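Local coordinates for protein xylanase Y (Bacillus halodurans, PDB 1WU4) that hydrolyses xylooligosaccharides of three or more units, releasing xylose from the reducing end with inversion of anomeric configuration, at residues A[29-34]-A[346-351]; A[19-24]-A[338-343]; A[330-335]-A[369-374]; A[76-81]-A[361-366]; A[34-39]-A[80-85]. The protein carries 1 engineered substitution. All coordinates share one frame; numbering follows the deposited sequence.

Overall arrangement
From the N terminus, helix 17-20 and the turn after it enter interaction 2, which waits more than 300 residues for its partner at 338-343. Helix 25-40 follows, meeting 346-351 in interaction 1 and, further on, the end of helix 69-81 in interaction 5. Interaction 5 closes first, nested inside the long loops of interactions 1 and 2. Helix 69-81 also opens interaction 4. Interactions 1, 2, 3 and 4 all cross one another along the chain. Interactions 1 and 2 tie the N-terminal helices to helix 340-348, interaction 4 ties helix 69-81 to helix 358-372, and interaction 3 binds the loop at 330-335 to that last helix of the (alpha/alpha)6 barrel.

Interaction 1: residues A[29-34]-A[346-351]; sequences QERVKD and LFWNTP. With NI (nickel (II) ion), chain B.
Arg31 leaves helix 25-40 with CG trans to its backbone nitrogen (chi1 -173°) and a bend at chi2 (58°), which carries the guanidinium across the Trp348 indole to the end of helix 340-348. The guanidinium is tilted 65° to the ring, NH1 dipping over its centre. NH1 and NH2 both grip the backbone O of Trp348. Arg31 NH2 lies 2.8 Å from Trp348 O, above the carbonyl plane; Arg31 NH1, 3.0 Å from the same O, sits on a lone pair. Arg31 NH2 also hydrogen-bonds with the Tyr365 hydroxyl. Arg31 CZ stands 4.6 Å from the centroid of the Trp348 five-membered ring, a cation-pi contact, while Arg31 CG makes a CH-pi contact over the six-membered ring. Glu30 OE1 binds nickel at 1.9 Å, with Glu27 as a further ligand. A leucine in place of Arg31 would probably leave Trp348 O and the Tyr365 hydroxyl without this donor. One cation thus serves a helix-terminal carbonyl and an aromatic face, probably helping to offset the negative end of the helix dipole.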
# COMPACT_ATOMS: atom_id res chain seq x y z
N GLN A 29 -10.62 14.76 -13.72
CA GLN A 29 -9.52 15.64 -13.32
C GLN A 29 -9.90 16.41 -12.07
O GLN A 29 -9.12 16.52 -11.12
CB GLN A 29 -9.18 16.63 -14.45
CG GLN A 29 -8.34 17.82 -13.98
CD GLN A 29 -7.94 18.77 -15.10
OE1 GLN A 29 -8.67 18.93 -16.09
NE2 GLN A 29 -6.80 19.42 -14.95
N GLU A 30 -11.11 16.94 -12.06
CA GLU A 30 -11.61 17.71 -10.93
C GLU A 30 -11.71 16.88 -9.65
O GLU A 30 -11.32 17.32 -8.57
CB GLU A 30 -12.98 18.30 -11.28
CG GLU A 30 -13.68 19.02 -10.14
CD GLU A 30 -15.01 19.60 -10.57
OE1 GLU A 30 -15.67 19.01 -11.45
OE2 GLU A 30 -15.40 20.65 -10.02
N ARG A 31 -12.22 15.66 -9.79
CA ARG A 31 -12.40 14.77 -8.65
C ARG A 31 -11.06 14.34 -8.04
O ARG A 31 -10.93 14.28 -6.82
CB ARG A 31 -13.21 13.55 -9.09
CG ARG A 31 -13.62 12.62 -7.96
CD ARG A 31 -14.44 13.32 -6.88
NE ARG A 31 -14.88 12.34 -5.90
CZ ARG A 31 -15.91 11.51 -6.08
NH1 ARG A 31 -16.62 11.56 -7.20
NH2 ARG A 31 -16.20 10.60 -5.16
N VAL A 32 -10.09 14.03 -8.89
CA VAL A 32 -8.77 13.62 -8.40
C VAL A 32 -8.14 14.78 -7.63
O VAL A 32 -7.63 14.60 -6.52
CB VAL A 32 -7.84 13.21 -9.56
CG1 VAL A 32 -6.44 12.93 -9.03
CG2 VAL A 32 -8.39 11.96 -10.24
N LYS A 33 -8.17 15.97 -8.22
CA LYS A 33 -7.59 17.14 -7.57
C LYS A 33 -8.29 17.45 -6.25
O LYS A 33 -7.64 17.73 -5.24
CB LYS A 33 -7.67 18.36 -8.49
CG LYS A 33 -7.09 19.64 -7.88
CD LYS A 33 -7.05 20.77 -8.89
CE LYS A 33 -6.52 22.06 -8.27
NZ LYS A 33 -7.42 22.56 -7.19
N ASP A 34 -9.62 17.39 -6.26
CA ASP A 34 -10.38 17.66 -5.04
C ASP A 34 -10.04 16.67 -3.93
O ASP A 34 -9.93 17.06 -2.77
CB ASP A 34 -11.89 17.63 -5.33
CG ASP A 34 -12.34 18.81 -6.18
OD1 ASP A 34 -11.52 19.70 -6.47
OD2 ASP A 34 -13.53 18.84 -6.56
N LEU A 346 -19.95 2.84 -7.45
CA LEU A 346 -20.18 2.94 -6.01
C LEU A 346 -19.13 3.86 -5.39
O LEU A 346 -19.45 4.74 -4.60
CB LEU A 346 -20.10 1.56 -5.36
CG LEU A 346 -20.30 1.52 -3.84
CD1 LEU A 346 -21.67 2.07 -3.48
CD2 LEU A 346 -20.15 0.09 -3.33
N PHE A 347 -17.88 3.66 -5.78
CA PHE A 347 -16.77 4.46 -5.27
C PHE A 347 -16.96 5.93 -5.66
O PHE A 347 -16.79 6.83 -4.82
CB PHE A 347 -15.45 3.92 -5.82
CG PHE A 347 -14.23 4.71 -5.43
CD1 PHE A 347 -14.03 5.12 -4.11
CD2 PHE A 347 -13.27 5.03 -6.38
CE1 PHE A 347 -12.88 5.83 -3.75
CE2 PHE A 347 -12.12 5.73 -6.03
CZ PHE A 347 -11.92 6.13 -4.71
N TRP A 348 -17.33 6.19 -6.91
CA TRP A 348 -17.54 7.56 -7.35
C TRP A 348 -18.62 8.24 -6.50
O TRP A 348 -18.51 9.42 -6.17
CB TRP A 348 -17.95 7.59 -8.83
CG TRP A 348 -18.05 8.98 -9.39
CD1 TRP A 348 -19.13 9.81 -9.35
CD2 TRP A 348 -17.01 9.70 -10.06
NE1 TRP A 348 -18.83 11.01 -9.95
CE2 TRP A 348 -17.53 10.97 -10.39
CE3 TRP A 348 -15.69 9.40 -10.40
CZ2 TRP A 348 -16.78 11.94 -11.06
CZ3 TRP A 348 -14.93 10.36 -11.07
CH2 TRP A 348 -15.48 11.62 -11.39
N ASN A 349 -19.64 7.47 -6.13
CA ASN A 349 -20.74 8.00 -5.33
C ASN A 349 -20.51 7.94 -3.83
O ASN A 349 -21.44 8.15 -3.05
CB ASN A 349 -22.03 7.27 -5.70
CG ASN A 349 -22.44 7.52 -7.14
OD1 ASN A 349 -22.71 6.59 -7.89
ND2 ASN A 349 -22.51 8.79 -7.52
N THR A 350 -19.28 7.67 -3.42
CA THR A 350 -18.93 7.60 -2.01
C THR A 350 -17.97 8.74 -1.66
O THR A 350 -16.85 8.78 -2.16
CB THR A 350 -18.23 6.27 -1.65
OG1 THR A 350 -19.10 5.17 -1.97
CG2 THR A 350 -17.88 6.22 -0.17
N PRO A 351 -18.41 9.69 -0.83
CA PRO A 351 -17.52 10.81 -0.47
C PRO A 351 -16.39 10.35 0.46
O PRO A 351 -16.49 9.32 1.12
CB PRO A 351 -18.46 11.78 0.24
CG PRO A 351 -19.80 11.49 -0.38
CD PRO A 351 -19.80 9.98 -0.43
NI NI B . -17.27 19.57 -12.35

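Interaction 2: residues A[19-24]-A[338-343]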
# COMPACT_ATOMS: atom_id res chain seq x y z
N LYS A 19 -12.77 6.90 -17.11
CA LYS A 19 -13.12 7.37 -18.45
C LYS A 19 -13.72 6.27 -19.30
O LYS A 19 -14.71 6.48 -20.00
CB LYS A 19 -11.87 7.94 -19.14
CG LYS A 19 -12.13 8.52 -20.52
CD LYS A 19 -10.86 9.14 -21.09
CE LYS A 19 -11.08 9.66 -22.50
NZ LYS A 19 -11.45 8.57 -23.44
N GLU A 20 -13.13 5.08 -19.23
CA GLU A 20 -13.63 3.96 -20.01
C GLU A 20 -15.03 3.56 -19.55
O GLU A 20 -15.81 2.99 -20.33
CB GLU A 20 -12.67 2.77 -19.91
CG GLU A 20 -11.34 3.03 -20.62
CD GLU A 20 -10.42 1.83 -20.64
OE1 GLU A 20 -9.33 1.94 -21.25
OE2 GLU A 20 -10.77 0.78 -20.06
N PHE A 21 -15.37 3.87 -18.31
CA PHE A 21 -16.68 3.55 -17.77
C PHE A 21 -17.70 4.69 -17.90
O PHE A 21 -18.76 4.66 -17.27
CB PHE A 21 -16.58 3.11 -16.30
CG PHE A 21 -16.10 1.69 -16.12
CD1 PHE A 21 -16.05 0.81 -17.21
CD2 PHE A 21 -15.74 1.21 -14.87
CE1 PHE A 21 -15.64 -0.52 -17.04
CE2 PHE A 21 -15.33 -0.11 -14.69
CZ PHE A 21 -15.28 -0.97 -15.78
N GLY A 22 -17.38 5.70 -18.70
CA GLY A 22 -18.32 6.78 -18.92
C GLY A 22 -18.14 8.14 -18.28
O GLY A 22 -18.83 9.09 -18.65
N TYR A 23 -17.23 8.26 -17.31
CA TYR A 23 -17.00 9.54 -16.65
C TYR A 23 -16.20 10.46 -17.57
O TYR A 23 -15.32 10.00 -18.30
CB TYR A 23 -16.27 9.30 -15.33
CG TYR A 23 -17.14 8.60 -14.32
CD1 TYR A 23 -18.08 9.31 -13.56
CD2 TYR A 23 -17.09 7.21 -14.16
CE1 TYR A 23 -18.93 8.66 -12.68
CE2 TYR A 23 -17.94 6.56 -13.28
CZ TYR A 23 -18.86 7.29 -12.54
OH TYR A 23 -19.72 6.65 -11.68
N SER A 24 -16.51 11.75 -17.56
CA SER A 24 -15.81 12.69 -18.43
C SER A 24 -14.42 13.05 -17.90
O SER A 24 -14.19 13.05 -16.69
CB SER A 24 -16.63 13.98 -18.60
OG SER A 24 -16.59 14.77 -17.42
N PRO A 338 -18.28 -8.80 -14.25
CA PRO A 338 -19.71 -8.49 -14.09
C PRO A 338 -20.04 -7.38 -13.10
O PRO A 338 -21.09 -6.74 -13.22
CB PRO A 338 -20.31 -9.84 -13.70
CG PRO A 338 -19.17 -10.55 -13.02
CD PRO A 338 -18.00 -10.20 -13.89
N TYR A 339 -19.16 -7.13 -12.14
CA TYR A 339 -19.41 -6.11 -11.13
C TYR A 339 -18.41 -4.96 -11.16
O TYR A 339 -18.45 -4.07 -10.31
CB TYR A 339 -19.38 -6.74 -9.73
CG TYR A 339 -20.13 -8.05 -9.67
CD1 TYR A 339 -21.52 -8.07 -9.55
CD2 TYR A 339 -19.46 -9.26 -9.77
CE1 TYR A 339 -22.22 -9.28 -9.54
CE2 TYR A 339 -20.14 -10.47 -9.76
CZ TYR A 339 -21.52 -10.47 -9.65
OH TYR A 339 -22.20 -11.67 -9.66
N ALA A 340 -17.51 -4.97 -12.14
CA ALA A 340 -16.48 -3.94 -12.24
C ALA A 340 -17.04 -2.52 -12.29
O ALA A 340 -16.64 -1.65 -11.52
CB ALA A 340 -15.59 -4.20 -13.45
N LYS A 341 -17.97 -2.30 -13.22
CA LYS A 341 -18.61 -1.00 -13.40
C LYS A 341 -19.35 -0.57 -12.14
O LYS A 341 -19.24 0.58 -11.69
CB LYS A 341 -19.59 -1.08 -14.57
CG LYS A 341 -20.39 0.19 -14.86
CD LYS A 341 -19.55 1.26 -15.51
CE LYS A 341 -20.43 2.32 -16.17
NZ LYS A 341 -21.38 2.94 -15.21
N ALA A 342 -20.11 -1.49 -11.55
CA ALA A 342 -20.86 -1.19 -10.34
C ALA A 342 -19.95 -0.74 -9.21
O ALA A 342 -20.27 0.20 -8.48
CB ALA A 342 -21.68 -2.40 -9.91
N ASN A 343 -18.80 -1.39 -9.07
CA ASN A 343 -17.88 -1.02 -8.00
C ASN A 343 -17.27 0.36 -8.23
O ASN A 343 -17.16 1.14 -7.29
CB ASN A 343 -16.78 -2.08 -7.87
CG ASN A 343 -17.18 -3.21 -6.95
OD1 ASN A 343 -16.93 -3.16 -5.75
ND2 ASN A 343 -17.84 -4.22 -7.51
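Phe21 lays one face of its ring against the aliphatic part of Lys341, whose CD stands 4.0 Å from the ring centroid, 29° off the ring normal, in a CH-pi contact. The closest approach is at the root of the ring, where Lys341 CD comes within 3.5 Å of Phe21 CG. The two side chains run past each other in opposite directions. Lys341 leaves its helix with CG trans to the backbone nitrogen (chi1 177°), then bends at chi2 and chi4, folding the chain back across the phenyl group and bringing CE to 3.1 Å from the backbone O of Phe21. Its ammonium goes on to a salt bridge with Asp345, one turn along the same helix. At the far end of the ring, Phe21 CZ meets the methyl of Ala340, with 4.0 Å between CZ and CB. A serine in place of Phe21 would probably open a gap beside Ala340 and strip the Lys341 methylenes of the ring face they lie on. Gly22, the C-prime residue of a Schellman motif, ends helix 17-20 just after Phe21, at backbone angles that would jam a CB against the preceding carbonyl. The contact thus sets the turn between helices 17-20 and 25-40 against the first turn of helix 340-348, while the Tyr23 ring stacks on Trp348 further along that helix.

Interaction 3: residues A[330-335]-A[369-374]; sequences GSLASV and MLALSG
Apolar contacts alone join the side chains here, all made by Leu332 of the short 3-10 segment after helix 320-329, and they bind the loop between helices 320-329 and 340-348 to the end of the last barrel helix. Leu332 CD1 rests 3.8 Å from Ala371 CB and lies equally near the Ala371 carbonyl oxygen. The branch point meets the next residue: Leu332 CG is 4.1 Å from Leu372 CD2, and the two leucines cross at a slant. In Leu332, CG is trans to the carbonyl carbon (chi1 -73°), which brings the branched end onto the last turn of helix 358-372. Backbone bonds shape each side. Ala333 N to Gly330 O and Ser334 N to Ser331 O hold the 3-10 turn, and Gly374, with positive phi, ends helix 358-372 in a Schellman motif, one of whose two bonds runs from Gly374 N to Ala371 O, 3.2 Å. The buried Ser331 hydroxyl is taken up outside the contact, by Gln292 NE2 and the backbone O of Ala340. With side chains meeting through hydrocarbon alone, the fit depends on shape and on burial of apolar surface, while the directional bonds within each segment keep the two turns in form.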
# COMPACT_ATOMS: atom_id res chain seq x y z
N GLY A 330 -9.71 -2.67 -7.41
CA GLY A 330 -9.53 -4.03 -7.88
C GLY A 330 -10.04 -4.23 -9.30
O GLY A 330 -9.59 -5.13 -10.00
N SER A 331 -10.99 -3.40 -9.72
CA SER A 331 -11.55 -3.51 -11.06
C SER A 331 -10.50 -3.41 -12.17
O SER A 331 -10.74 -3.85 -13.29
CB SER A 331 -12.62 -2.43 -11.28
OG SER A 331 -13.74 -2.65 -10.43
N LEU A 332 -9.34 -2.84 -11.86
CA LEU A 332 -8.28 -2.74 -12.86
C LEU A 332 -7.79 -4.12 -13.28
O LEU A 332 -7.17 -4.28 -14.33
CB LEU A 332 -7.11 -1.91 -12.32
CG LEU A 332 -7.35 -0.40 -12.20
CD1 LEU A 332 -6.25 0.22 -11.36
CD2 LEU A 332 -7.39 0.23 -13.58
N ALA A 333 -8.08 -5.13 -12.46
CA ALA A 333 -7.68 -6.50 -12.75
C ALA A 333 -8.80 -7.31 -13.40
O ALA A 333 -8.61 -8.48 -13.73
CB ALA A 333 -7.21 -7.19 -11.47
N SER A 334 -9.96 -6.69 -13.58
CA SER A 334 -11.09 -7.37 -14.22
C SER A 334 -12.00 -6.30 -14.81
O SER A 334 -13.15 -6.13 -14.39
CB SER A 334 -11.86 -8.20 -13.19
OG SER A 334 -12.79 -9.05 -13.84
N VAL A 335 -11.47 -5.57 -15.79
CA VAL A 335 -12.22 -4.49 -16.42
C VAL A 335 -13.53 -4.91 -17.07
O VAL A 335 -14.45 -4.10 -17.20
CB VAL A 335 -11.35 -3.75 -17.46
CG1 VAL A 335 -10.10 -3.19 -16.78
CG2 VAL A 335 -10.97 -4.69 -18.58
N MET A 369 -8.31 6.62 -6.34
CA MET A 369 -8.62 7.73 -7.24
C MET A 369 -7.48 7.89 -8.24
O MET A 369 -7.72 8.13 -9.43
CB MET A 369 -8.80 9.03 -6.45
CG MET A 369 -9.64 10.07 -7.17
SD MET A 369 -11.35 9.51 -7.43
CE MET A 369 -12.16 10.22 -6.02
N LEU A 370 -6.25 7.74 -7.78
CA LEU A 370 -5.10 7.86 -8.66
C LEU A 370 -5.05 6.69 -9.64
O LEU A 370 -4.91 6.89 -10.85
CB LEU A 370 -3.80 7.90 -7.85
CG LEU A 370 -3.55 9.15 -7.00
CD1 LEU A 370 -2.31 8.95 -6.15
CD2 LEU A 370 -3.40 10.37 -7.89
N ALA A 371 -5.18 5.47 -9.14
CA ALA A 371 -5.12 4.29 -9.99
C ALA A 371 -6.25 4.21 -11.02
O ALA A 371 -6.00 3.92 -12.20
CB ALA A 371 -5.10 3.02 -9.14
N LEU A 372 -7.48 4.46 -10.60
CA LEU A 372 -8.61 4.37 -11.51
C LEU A 372 -8.64 5.47 -12.57
O LEU A 372 -9.34 5.34 -13.57
CB LEU A 372 -9.92 4.35 -10.73
CG LEU A 372 -10.15 3.06 -9.93
CD1 LEU A 372 -11.28 3.27 -8.94
CD2 LEU A 372 -10.46 1.91 -10.87
N SER A 373 -7.89 6.55 -12.35
CA SER A 373 -7.85 7.65 -13.30
C SER A 373 -6.60 7.58 -14.18
O SER A 373 -6.39 8.45 -15.03
CB SER A 373 -7.88 9.00 -12.57
OG SER A 373 -6.72 9.19 -11.78
N GLY A 374 -5.78 6.55 -13.98
CA GLY A 374 -4.56 6.40 -14.76
C GLY A 374 -3.42 7.28 -14.29
O GLY A 374 -2.52 7.61 -15.07

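Interaction 4: residues A[76-81]-A[361-366]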
# COMPACT_ATOMS: atom_id res chain seq x y z
N MET A 76 4.52 9.77 1.06
CA MET A 76 5.62 9.98 0.13
C MET A 76 5.24 9.46 -1.25
O MET A 76 5.50 10.10 -2.26
CB MET A 76 6.89 9.29 0.65
CG MET A 76 7.56 10.08 1.77
SD MET A 76 8.78 9.14 2.69
CE MET A 76 9.97 8.77 1.40
N MET A 77 4.59 8.30 -1.30
CA MET A 77 4.17 7.75 -2.59
C MET A 77 3.16 8.69 -3.25
O MET A 77 3.24 8.96 -4.45
CB MET A 77 3.56 6.36 -2.42
CG MET A 77 3.14 5.70 -3.74
SD MET A 77 4.48 5.55 -4.94
CE MET A 77 5.26 4.04 -4.38
N MET A 78 2.21 9.19 -2.47
CA MET A 78 1.21 10.11 -3.00
C MET A 78 1.87 11.38 -3.52
O MET A 78 1.56 11.85 -4.62
CB MET A 78 0.21 10.48 -1.90
CG MET A 78 -0.62 9.30 -1.41
SD MET A 78 -1.43 9.62 0.17
CE MET A 78 -2.38 8.11 0.39
N ALA A 79 2.79 11.93 -2.73
CA ALA A 79 3.48 13.16 -3.12
C ALA A 79 4.28 13.02 -4.41
O ALA A 79 4.24 13.91 -5.26
CB ALA A 79 4.39 13.62 -1.99
N VAL A 80 5.01 11.92 -4.58
CA VAL A 80 5.79 11.77 -5.80
C VAL A 80 4.86 11.55 -7.00
O VAL A 80 5.15 12.02 -8.09
CB VAL A 80 6.85 10.63 -5.69
CG1 VAL A 80 6.18 9.27 -5.56
CG2 VAL A 80 7.78 10.68 -6.88
N GLN A 81 3.74 10.86 -6.79
CA GLN A 81 2.79 10.65 -7.89
C GLN A 81 2.20 11.99 -8.31
O GLN A 81 1.88 12.20 -9.49
CB GLN A 81 1.65 9.71 -7.46
CG GLN A 81 2.04 8.25 -7.28
CD GLN A 81 2.60 7.62 -8.54
OE1 GLN A 81 2.28 8.05 -9.65
NE2 GLN A 81 3.42 6.59 -8.38
N ASP A 361 -9.17 5.12 5.67
CA ASP A 361 -10.10 5.10 4.55
C ASP A 361 -9.66 6.04 3.45
O ASP A 361 -9.68 5.69 2.27
CB ASP A 361 -11.49 5.51 5.01
CG ASP A 361 -12.03 4.59 6.07
OD1 ASP A 361 -12.80 3.67 5.73
OD2 ASP A 361 -11.67 4.78 7.25
N ASN A 362 -9.28 7.25 3.84
CA ASN A 362 -8.89 8.25 2.85
C ASN A 362 -7.58 7.98 2.15
O ASN A 362 -7.39 8.43 1.01
CB ASN A 362 -8.93 9.63 3.49
CG ASN A 362 -10.35 10.05 3.84
OD1 ASN A 362 -11.30 9.32 3.56
ND2 ASN A 362 -10.50 11.22 4.45
N CYS A 363 -6.66 7.26 2.79
CA CYS A 363 -5.40 6.92 2.12
C CYS A 363 -5.76 5.95 1.00
O CYS A 363 -5.34 6.11 -0.14
CB CYS A 363 -4.41 6.26 3.08
SG CYS A 363 -3.59 7.39 4.21
N LEU A 364 -6.57 4.94 1.34
CA LEU A 364 -7.00 3.95 0.36
C LEU A 364 -7.81 4.62 -0.74
O LEU A 364 -7.71 4.26 -1.92
CB LEU A 364 -7.84 2.86 1.05
CG LEU A 364 -7.09 1.68 1.69
CD1 LEU A 364 -5.89 2.17 2.49
CD2 LEU A 364 -8.04 0.90 2.58
N TYR A 365 -8.59 5.62 -0.35
CA TYR A 365 -9.43 6.38 -1.27
C TYR A 365 -8.57 7.12 -2.30
O TYR A 365 -8.82 7.01 -3.50
CB TYR A 365 -10.26 7.38 -0.45
CG TYR A 365 -11.44 8.00 -1.17
CD1 TYR A 365 -12.75 7.75 -0.75
CD2 TYR A 365 -11.25 8.90 -2.22
CE1 TYR A 365 -13.83 8.38 -1.34
CE2 TYR A 365 -12.33 9.54 -2.82
CZ TYR A 365 -13.62 9.27 -2.37
OH TYR A 365 -14.68 9.93 -2.94
N LEU A 366 -7.56 7.85 -1.85
CA LEU A 366 -6.72 8.58 -2.79
C LEU A 366 -5.96 7.64 -3.72
O LEU A 366 -5.83 7.92 -4.91
CB LEU A 366 -5.74 9.51 -2.06
CG LEU A 366 -4.79 10.32 -2.96
CD1 LEU A 366 -5.59 11.11 -3.99
CD2 LEU A 366 -3.94 11.26 -2.12
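Between the helical segments 76-81 and 361-366 the nearest CA atoms are those of Met78 and Leu366, 8.1 Å apart. Met78 spans the interval. Its CG is trans to the carbonyl carbon, and an extended chain beyond CG (chi2 163°, chi3 176°) carries the terminal methyl to the facing backbone: Met78 CE lies 3.6 Å from Cys363 O. The same methyl packs on the Cys363 side chain, with CE 3.8 Å from CB. Two helices far apart in sequence meet in this way inside the (alpha/alpha)6 barrel of glycoside hydrolase family 8. The Cys363 side chain lies about 6 Å from that of Glu70, the probable proton donor, near the start of helix 69-81. Further along helix 358-372, Leu366 approaches the middle of the methionine: its CD2 sits 3.8 Å from Met78 SD and nearly as close to Met78 CG, the side chains crossing at an angle. Phe40 and Leu39 of helix 25-40 border the same patch, Phe40 against Met78 and Leu39 against Leu366.

Interaction 5: residues A[34-39]-A[80-85]; sequences DTWEQL and VQMDRK
Trp36 and Met82 form a Met-aromatic contact between helix 25-40 and the end of helix 69-81, where Asp83, with positive phi, closes a Schellman motif. The aromatic contacts come first. Met82 CG lies over one face of the indole, displaced toward its rim, 3.8 Å from the centroid of the six-membered ring in a CH-pi contact; its nearest ring atom is Trp36 CE3, 3.4 Å from Met82 CG. Bends at chi2 (-63°) and chi3 (-70°) curl the methionine back over the ring, leaving SD oblique to it at 4.9 Å from the same centroid and bringing Met82 CE to 3.7 Å from Trp36 CG. The apolar part of Arg84 adds to the packing, its CG 3.9 Å from Trp36 CZ2. Phe40 stacks on Trp36 from within helix 25-40.

Polar contacts run through a water molecule. The Arg84 guanidinium, turned 65° from the indole plane, forms a salt bridge with Asp86 through NE, while NH1 points to the water. Glu37 and Arg84, whose charges are not in direct contact, are joined by this water instead: it accepts from Trp36 NE1 and Arg84 NH1 and donates to Glu37 OE2, the water oxygen lying 2.7 Å from that carboxylate oxygen.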
# COMPACT_ATOMS: atom_id res chain seq x y z
N ASP A 34 -9.62 17.39 -6.26
CA ASP A 34 -10.38 17.66 -5.04
C ASP A 34 -10.04 16.67 -3.93
O ASP A 34 -9.93 17.06 -2.77
CB ASP A 34 -11.89 17.63 -5.33
CG ASP A 34 -12.34 18.81 -6.18
OD1 ASP A 34 -11.52 19.70 -6.47
OD2 ASP A 34 -13.53 18.84 -6.56
N THR A 35 -9.87 15.41 -4.29
CA THR A 35 -9.53 14.39 -3.30
C THR A 35 -8.18 14.73 -2.68
O THR A 35 -8.02 14.71 -1.46
CB THR A 35 -9.47 12.99 -3.94
OG1 THR A 35 -10.74 12.69 -4.54
CG2 THR A 35 -9.15 11.94 -2.89
N TRP A 36 -7.21 15.05 -3.53
CA TRP A 36 -5.88 15.42 -3.06
C TRP A 36 -5.94 16.63 -2.13
O TRP A 36 -5.35 16.61 -1.05
CB TRP A 36 -4.96 15.72 -4.25
CG TRP A 36 -3.72 16.50 -3.89
CD1 TRP A 36 -3.56 17.85 -3.94
CD2 TRP A 36 -2.49 15.97 -3.40
NE1 TRP A 36 -2.31 18.20 -3.50
CE2 TRP A 36 -1.63 17.06 -3.16
CE3 TRP A 36 -2.03 14.67 -3.12
CZ2 TRP A 36 -0.33 16.90 -2.67
CZ3 TRP A 36 -0.73 14.51 -2.63
CH2 TRP A 36 0.10 15.62 -2.41
N GLU A 37 -6.66 17.67 -2.55
CA GLU A 37 -6.78 18.88 -1.75
C GLU A 37 -7.43 18.66 -0.39
O GLU A 37 -7.04 19.28 0.60
CB GLU A 37 -7.55 19.95 -2.52
CG GLU A 37 -6.76 20.60 -3.64
CD GLU A 37 -5.47 21.24 -3.15
OE1 GLU A 37 -5.51 21.92 -2.11
OE2 GLU A 37 -4.43 21.05 -3.81
N GLN A 38 -8.43 17.79 -0.33
CA GLN A 38 -9.08 17.53 0.95
C GLN A 38 -8.12 16.89 1.94
O GLN A 38 -8.19 17.15 3.14
CB GLN A 38 -10.30 16.63 0.76
CG GLN A 38 -11.51 17.32 0.18
CD GLN A 38 -12.79 16.62 0.57
OE1 GLN A 38 -13.07 16.43 1.75
NE2 GLN A 38 -13.58 16.23 -0.42
N LEU A 39 -7.22 16.05 1.43
CA LEU A 39 -6.26 15.35 2.27
C LEU A 39 -4.97 16.11 2.57
O LEU A 39 -4.44 16.02 3.68
CB LEU A 39 -5.89 14.01 1.63
CG LEU A 39 -6.83 12.81 1.82
CD1 LEU A 39 -8.26 13.19 1.47
CD2 LEU A 39 -6.35 11.67 0.94
N VAL A 80 5.01 11.92 -4.58
CA VAL A 80 5.79 11.77 -5.80
C VAL A 80 4.86 11.55 -7.00
O VAL A 80 5.15 12.02 -8.09
CB VAL A 80 6.85 10.63 -5.69
CG1 VAL A 80 6.18 9.27 -5.56
CG2 VAL A 80 7.78 10.68 -6.88
N GLN A 81 3.74 10.86 -6.79
CA GLN A 81 2.79 10.65 -7.89
C GLN A 81 2.20 11.99 -8.31
O GLN A 81 1.88 12.20 -9.49
CB GLN A 81 1.65 9.71 -7.46
CG GLN A 81 2.04 8.25 -7.28
CD GLN A 81 2.60 7.62 -8.54
OE1 GLN A 81 2.28 8.05 -9.65
NE2 GLN A 81 3.42 6.59 -8.38
N MET A 82 2.06 12.91 -7.35
CA MET A 82 1.49 14.23 -7.61
C MET A 82 2.54 15.28 -7.97
O MET A 82 2.22 16.46 -8.15
CB MET A 82 0.70 14.70 -6.38
CG MET A 82 -0.52 13.87 -6.06
SD MET A 82 -1.77 13.91 -7.36
CE MET A 82 -2.35 15.59 -7.21
N ASP A 83 3.80 14.86 -8.07
CA ASP A 83 4.89 15.76 -8.41
C ASP A 83 5.01 16.90 -7.40
O ASP A 83 5.11 18.07 -7.78
CB ASP A 83 4.71 16.31 -9.83
CG ASP A 83 5.97 16.96 -10.37
OD1 ASP A 83 7.07 16.50 -10.01
OD2 ASP A 83 5.86 17.91 -11.17
N ARG A 84 4.99 16.55 -6.12
CA ARG A 84 5.11 17.53 -5.05
C ARG A 84 6.33 17.20 -4.19
O ARG A 84 6.21 16.60 -3.12
CB ARG A 84 3.84 17.56 -4.21
CG ARG A 84 2.64 18.20 -4.91
CD ARG A 84 2.90 19.67 -5.22
NE ARG A 84 3.08 20.47 -4.01
CZ ARG A 84 2.09 20.90 -3.24
NH1 ARG A 84 0.83 20.63 -3.55
NH2 ARG A 84 2.35 21.61 -2.15
N LYS A 85 7.50 17.60 -4.67
CA LYS A 85 8.76 17.35 -3.98
C LYS A 85 8.82 18.04 -2.62
O LYS A 85 9.44 17.54 -1.69
CB LYS A 85 9.93 17.83 -4.85
CG LYS A 85 11.31 17.47 -4.33
CD LYS A 85 12.39 17.93 -5.31
CE LYS A 85 13.77 17.43 -4.92
NZ LYS A 85 14.20 17.94 -3.60
O HOH W 1 -1.99 21.05 -2.60